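PDB 5XEA: envelope glycoprotein from Thogoto virus, which probably attaches the virion to its receptor on the host cell and later drives fusion of the viral and host membranes. Local coordinates for residues K25-S36 / F195-C206. Residues are numbered along the deposited sequence; the frame is centred on the assembly and turned at random.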
# COMPACT_ATOMS: atom_id res chain seq x y z
N LYS B 25 15.15 -17.42 -19.09
CA LYS B 25 14.61 -16.21 -19.68
C LYS B 25 14.01 -16.51 -21.05
O LYS B 25 14.65 -17.16 -21.89
CB LYS B 25 15.70 -15.14 -19.80
CG LYS B 25 15.19 -13.80 -20.31
CD LYS B 25 16.31 -12.78 -20.44
CE LYS B 25 15.79 -11.41 -20.89
NZ LYS B 25 15.09 -11.44 -22.21
N LYS B 26 12.79 -16.03 -21.28
CA LYS B 26 12.07 -16.23 -22.53
C LYS B 26 11.70 -14.90 -23.16
O LYS B 26 11.54 -13.88 -22.48
CB LYS B 26 10.77 -17.04 -22.32
CG LYS B 26 10.91 -18.29 -21.48
CD LYS B 26 11.51 -19.43 -22.27
CE LYS B 26 11.51 -20.72 -21.45
NZ LYS B 26 12.28 -21.80 -22.13
N LEU B 27 11.56 -14.92 -24.49
CA LEU B 27 10.89 -13.86 -25.24
C LEU B 27 9.64 -14.51 -25.82
O LEU B 27 9.72 -15.27 -26.79
CB LEU B 27 11.79 -13.27 -26.32
CG LEU B 27 12.04 -11.78 -26.12
CD1 LEU B 27 12.80 -11.56 -24.82
CD2 LEU B 27 12.78 -11.18 -27.30
N TYR B 28 8.50 -14.22 -25.21
CA TYR B 28 7.23 -14.78 -25.65
C TYR B 28 6.56 -13.86 -26.66
O TYR B 28 6.54 -12.64 -26.50
CB TYR B 28 6.29 -15.00 -24.46
CG TYR B 28 6.60 -16.24 -23.65
CD1 TYR B 28 7.38 -17.26 -24.18
CD2 TYR B 28 6.10 -16.38 -22.36
CE1 TYR B 28 7.66 -18.40 -23.43
CE2 TYR B 28 6.38 -17.51 -21.61
CZ TYR B 28 7.16 -18.52 -22.15
OH TYR B 28 7.43 -19.64 -21.41
N SER B 29 6.04 -14.46 -27.73
CA SER B 29 5.22 -13.72 -28.66
C SER B 29 3.79 -13.65 -28.14
O SER B 29 3.25 -14.64 -27.63
CB SER B 29 5.26 -14.36 -30.05
OG SER B 29 6.41 -13.96 -30.76
N ALA B 30 3.18 -12.48 -28.27
CA ALA B 30 1.81 -12.32 -27.84
C ALA B 30 1.16 -11.19 -28.62
O ALA B 30 1.82 -10.29 -29.12
CB ALA B 30 1.72 -12.03 -26.33
N THR B 31 -0.16 -11.29 -28.72
CA THR B 31 -0.98 -10.18 -29.18
C THR B 31 -1.35 -9.34 -27.96
O THR B 31 -1.93 -9.85 -27.00
CB THR B 31 -2.24 -10.68 -29.89
OG1 THR B 31 -1.88 -11.58 -30.94
CG2 THR B 31 -3.01 -9.51 -30.47
N ARG B 32 -0.98 -8.07 -27.99
CA ARG B 32 -1.24 -7.15 -26.90
C ARG B 32 -2.31 -6.15 -27.32
O ARG B 32 -2.25 -5.59 -28.42
CB ARG B 32 0.03 -6.41 -26.49
CG ARG B 32 -0.17 -5.57 -25.27
CD ARG B 32 1.09 -4.87 -24.91
NE ARG B 32 1.34 -3.76 -25.80
CZ ARG B 32 2.52 -3.16 -25.91
NH1 ARG B 32 3.54 -3.59 -25.18
NH2 ARG B 32 2.68 -2.15 -26.75
N TYR B 33 -3.28 -5.93 -26.44
CA TYR B 33 -4.33 -4.94 -26.64
C TYR B 33 -4.20 -3.87 -25.56
O TYR B 33 -4.27 -4.19 -24.37
CB TYR B 33 -5.71 -5.58 -26.58
CG TYR B 33 -5.94 -6.69 -27.57
CD1 TYR B 33 -6.51 -6.42 -28.81
CD2 TYR B 33 -5.61 -8.00 -27.26
CE1 TYR B 33 -6.73 -7.45 -29.73
CE2 TYR B 33 -5.83 -9.02 -28.16
CZ TYR B 33 -6.39 -8.74 -29.40
OH TYR B 33 -6.61 -9.76 -30.30
N THR B 34 -3.99 -2.62 -25.97
CA THR B 34 -3.91 -1.49 -25.07
C THR B 34 -4.84 -0.39 -25.57
O THR B 34 -5.49 -0.52 -26.61
CB THR B 34 -2.48 -0.95 -24.94
OG1 THR B 34 -2.02 -0.53 -26.22
CG2 THR B 34 -1.56 -2.02 -24.36
N THR B 35 -4.90 0.72 -24.82
CA THR B 35 -5.81 1.81 -25.10
C THR B 35 -5.04 3.10 -25.34
O THR B 35 -3.92 3.30 -24.85
CB THR B 35 -6.84 2.03 -23.96
OG1 THR B 35 -6.16 2.14 -22.70
CG2 THR B 35 -7.84 0.89 -23.89
N SER B 36 -5.67 3.99 -26.12
CA SER B 36 -5.10 5.31 -26.39
C SER B 36 -4.90 6.12 -25.11
O SER B 36 -3.87 6.78 -24.94
CB SER B 36 -5.99 6.07 -27.37
OG SER B 36 -6.93 5.21 -28.00
N PHE B 195 -11.44 6.76 -26.38
CA PHE B 195 -10.22 6.07 -26.77
C PHE B 195 -10.62 4.83 -27.55
O PHE B 195 -11.78 4.42 -27.55
CB PHE B 195 -9.34 5.70 -25.56
CG PHE B 195 -10.05 4.84 -24.51
CD1 PHE B 195 -10.24 3.48 -24.72
CD2 PHE B 195 -10.47 5.40 -23.30
CE1 PHE B 195 -10.87 2.69 -23.76
CE2 PHE B 195 -11.10 4.62 -22.34
CZ PHE B 195 -11.31 3.27 -22.56
N GLU B 196 -9.63 4.22 -28.19
CA GLU B 196 -9.84 2.97 -28.91
C GLU B 196 -8.89 1.91 -28.38
O GLU B 196 -7.80 2.21 -27.88
CB GLU B 196 -9.64 3.16 -30.41
CG GLU B 196 -10.76 3.93 -31.07
CD GLU B 196 -10.27 4.84 -32.18
OE1 GLU B 196 -9.21 5.48 -31.99
OE2 GLU B 196 -10.93 4.89 -33.24
N ILE B 197 -9.33 0.66 -28.47
CA ILE B 197 -8.48 -0.47 -28.13
C ILE B 197 -7.64 -0.80 -29.36
O ILE B 197 -8.18 -1.01 -30.45
CB ILE B 197 -9.31 -1.68 -27.67
CG1 ILE B 197 -9.94 -1.39 -26.30
CG2 ILE B 197 -8.46 -2.93 -27.62
CD1 ILE B 197 -10.86 -2.48 -25.81
N GLN B 198 -6.32 -0.82 -29.18
CA GLN B 198 -5.36 -1.02 -30.26
C GLN B 198 -4.71 -2.39 -30.10
O GLN B 198 -4.33 -2.78 -29.00
CB GLN B 198 -4.30 0.08 -30.24
CG GLN B 198 -4.90 1.44 -29.97
CD GLN B 198 -3.87 2.54 -29.91
OE1 GLN B 198 -3.04 2.59 -29.00
NE2 GLN B 198 -3.92 3.45 -30.88
N ARG B 199 -4.57 -3.09 -31.22
CA ARG B 199 -3.97 -4.42 -31.29
C ARG B 199 -2.54 -4.32 -31.80
O ARG B 199 -2.20 -3.42 -32.57
CB ARG B 199 -4.81 -5.32 -32.21
CG ARG B 199 -4.32 -6.73 -32.40
CD ARG B 199 -4.93 -7.35 -33.65
NE ARG B 199 -4.34 -8.64 -33.96
CZ ARG B 199 -4.99 -9.79 -33.91
NH1 ARG B 199 -6.28 -9.81 -33.56
NH2 ARG B 199 -4.37 -10.93 -34.22
N GLU B 200 -1.69 -5.25 -31.36
CA GLU B 200 -0.26 -5.14 -31.65
C GLU B 200 0.43 -6.47 -31.34
O GLU B 200 0.11 -7.12 -30.34
CB GLU B 200 0.37 -4.01 -30.83
CG GLU B 200 1.74 -3.58 -31.28
CD GLU B 200 2.27 -2.42 -30.45
OE1 GLU B 200 1.72 -2.19 -29.35
OE2 GLU B 200 3.23 -1.75 -30.88
N GLU B 201 1.37 -6.85 -32.19
CA GLU B 201 2.13 -8.09 -32.04
C GLU B 201 3.46 -7.76 -31.38
O GLU B 201 4.22 -6.93 -31.89
CB GLU B 201 2.35 -8.77 -33.39
CG GLU B 201 1.07 -8.94 -34.21
CD GLU B 201 0.11 -9.95 -33.60
OE1 GLU B 201 0.58 -10.83 -32.85
OE2 GLU B 201 -1.11 -9.85 -33.86
N VAL B 202 3.74 -8.41 -30.25
CA VAL B 202 4.85 -8.00 -29.40
C VAL B 202 5.65 -9.22 -28.97
O VAL B 202 5.18 -10.36 -29.01
CB VAL B 202 4.38 -7.23 -28.13
CG1 VAL B 202 3.68 -5.93 -28.50
CG2 VAL B 202 3.49 -8.12 -27.29
N LYS B 203 6.86 -8.95 -28.51
CA LYS B 203 7.69 -9.92 -27.81
C LYS B 203 7.86 -9.44 -26.37
O LYS B 203 8.20 -8.27 -26.13
CB LYS B 203 9.05 -10.07 -28.49
CG LYS B 203 8.98 -10.35 -29.97
CD LYS B 203 8.79 -11.83 -30.24
CE LYS B 203 8.85 -12.12 -31.72
NZ LYS B 203 9.96 -11.35 -32.34
N ILE B 204 7.63 -10.33 -25.42
CA ILE B 204 7.61 -9.97 -24.01
C ILE B 204 8.63 -10.82 -23.27
O ILE B 204 8.62 -12.05 -23.36
CB ILE B 204 6.20 -10.16 -23.42
CG1 ILE B 204 5.33 -9.00 -23.87
CG2 ILE B 204 6.24 -10.23 -21.91
CD1 ILE B 204 3.90 -9.37 -23.99
N SER B 205 9.53 -10.15 -22.54
CA SER B 205 10.49 -10.85 -21.71
C SER B 205 9.81 -11.39 -20.46
O SER B 205 9.12 -10.65 -19.74
CB SER B 205 11.65 -9.93 -21.34
OG SER B 205 11.19 -8.75 -20.70
N CYS B 206 9.97 -12.68 -20.24
CA CYS B 206 9.47 -13.37 -19.06
C CYS B 206 10.57 -14.26 -18.50
O CYS B 206 11.40 -14.79 -19.26
CB CYS B 206 8.25 -14.25 -19.37
SG CYS B 206 6.85 -13.41 -20.12
O HOH W 1 -1.74 2.11 -26.87
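Lys26 to Thr34 pair with Cys206 to Gln198 as neighbouring antiparallel strands. Hydrogen-bonded pairs at Lys26–Cys206, Tyr28–Ile204, Ala30–Val202, Arg32–Glu200 and Thr34–Gln198 take turns with non-hydrogen-bonded ones, and Lys26 N to Cys206 O, 2.7 Å and nearly straight, is among the shortest bonds. Past Thr35 the pairing is carried on by Ser36, whose backbone N bonds to Glu196 O while its OG accepts the backbone N-H of Glu196 at 2.9 Å.

Charged groups meet on both faces. Arg32 and Glu200 run side by side, and Arg32 NH2 reaches Glu200 OE1 at 2.8 Å, a salt bridge whose hydrogen bond is weak, bent to 124° at the hydrogen; the guanidinium and carboxylate planes are 77° apart. Val202 CG1 sits over the centre of one face of that guanidinium, whose NH1 also pairs with Asp226. On the opposite face, with Tyr33 and Arg199, Thr31 OG1 donates to the syn side of Glu201 OE1 (3.2 Å), somewhat out of the carboxylate plane, while Glu201 OE2 makes a long, weak salt bridge with Arg199. With CG anti to the backbone N (chi1 180°) and its chain extended, Arg199 lies along Tyr33, CG 3.7 Å from ring atom CE1, and Thr31 CG2 lies over one face of its guanidinium, toward the rim. A water ties Thr34 OG1 to Gln198 OE1 and Thr35 O.

Apolar contacts run along the pair: Ala30 CB meets Val202 CG2 and Ile204 CD1, Thr35 CG2 packs 3.5 Å from Phe195 CE1, and Cys206 SG approaches the Tyr28 ring obliquely, 3.8 Å from CD2.

The pair forms the middle of a six-stranded antiparallel sheet. Strand 243-247 flanks 24-35, and strand 221-226 flanks 197-209, tied to it by the Cys206–Cys224 disulfide. Tyr33, Thr35, Phe195 and Ile197 pack against strands 133-156 and 159-165 of the second sheet, Tyr33 meeting Trp155 with ring planes roughly perpendicular.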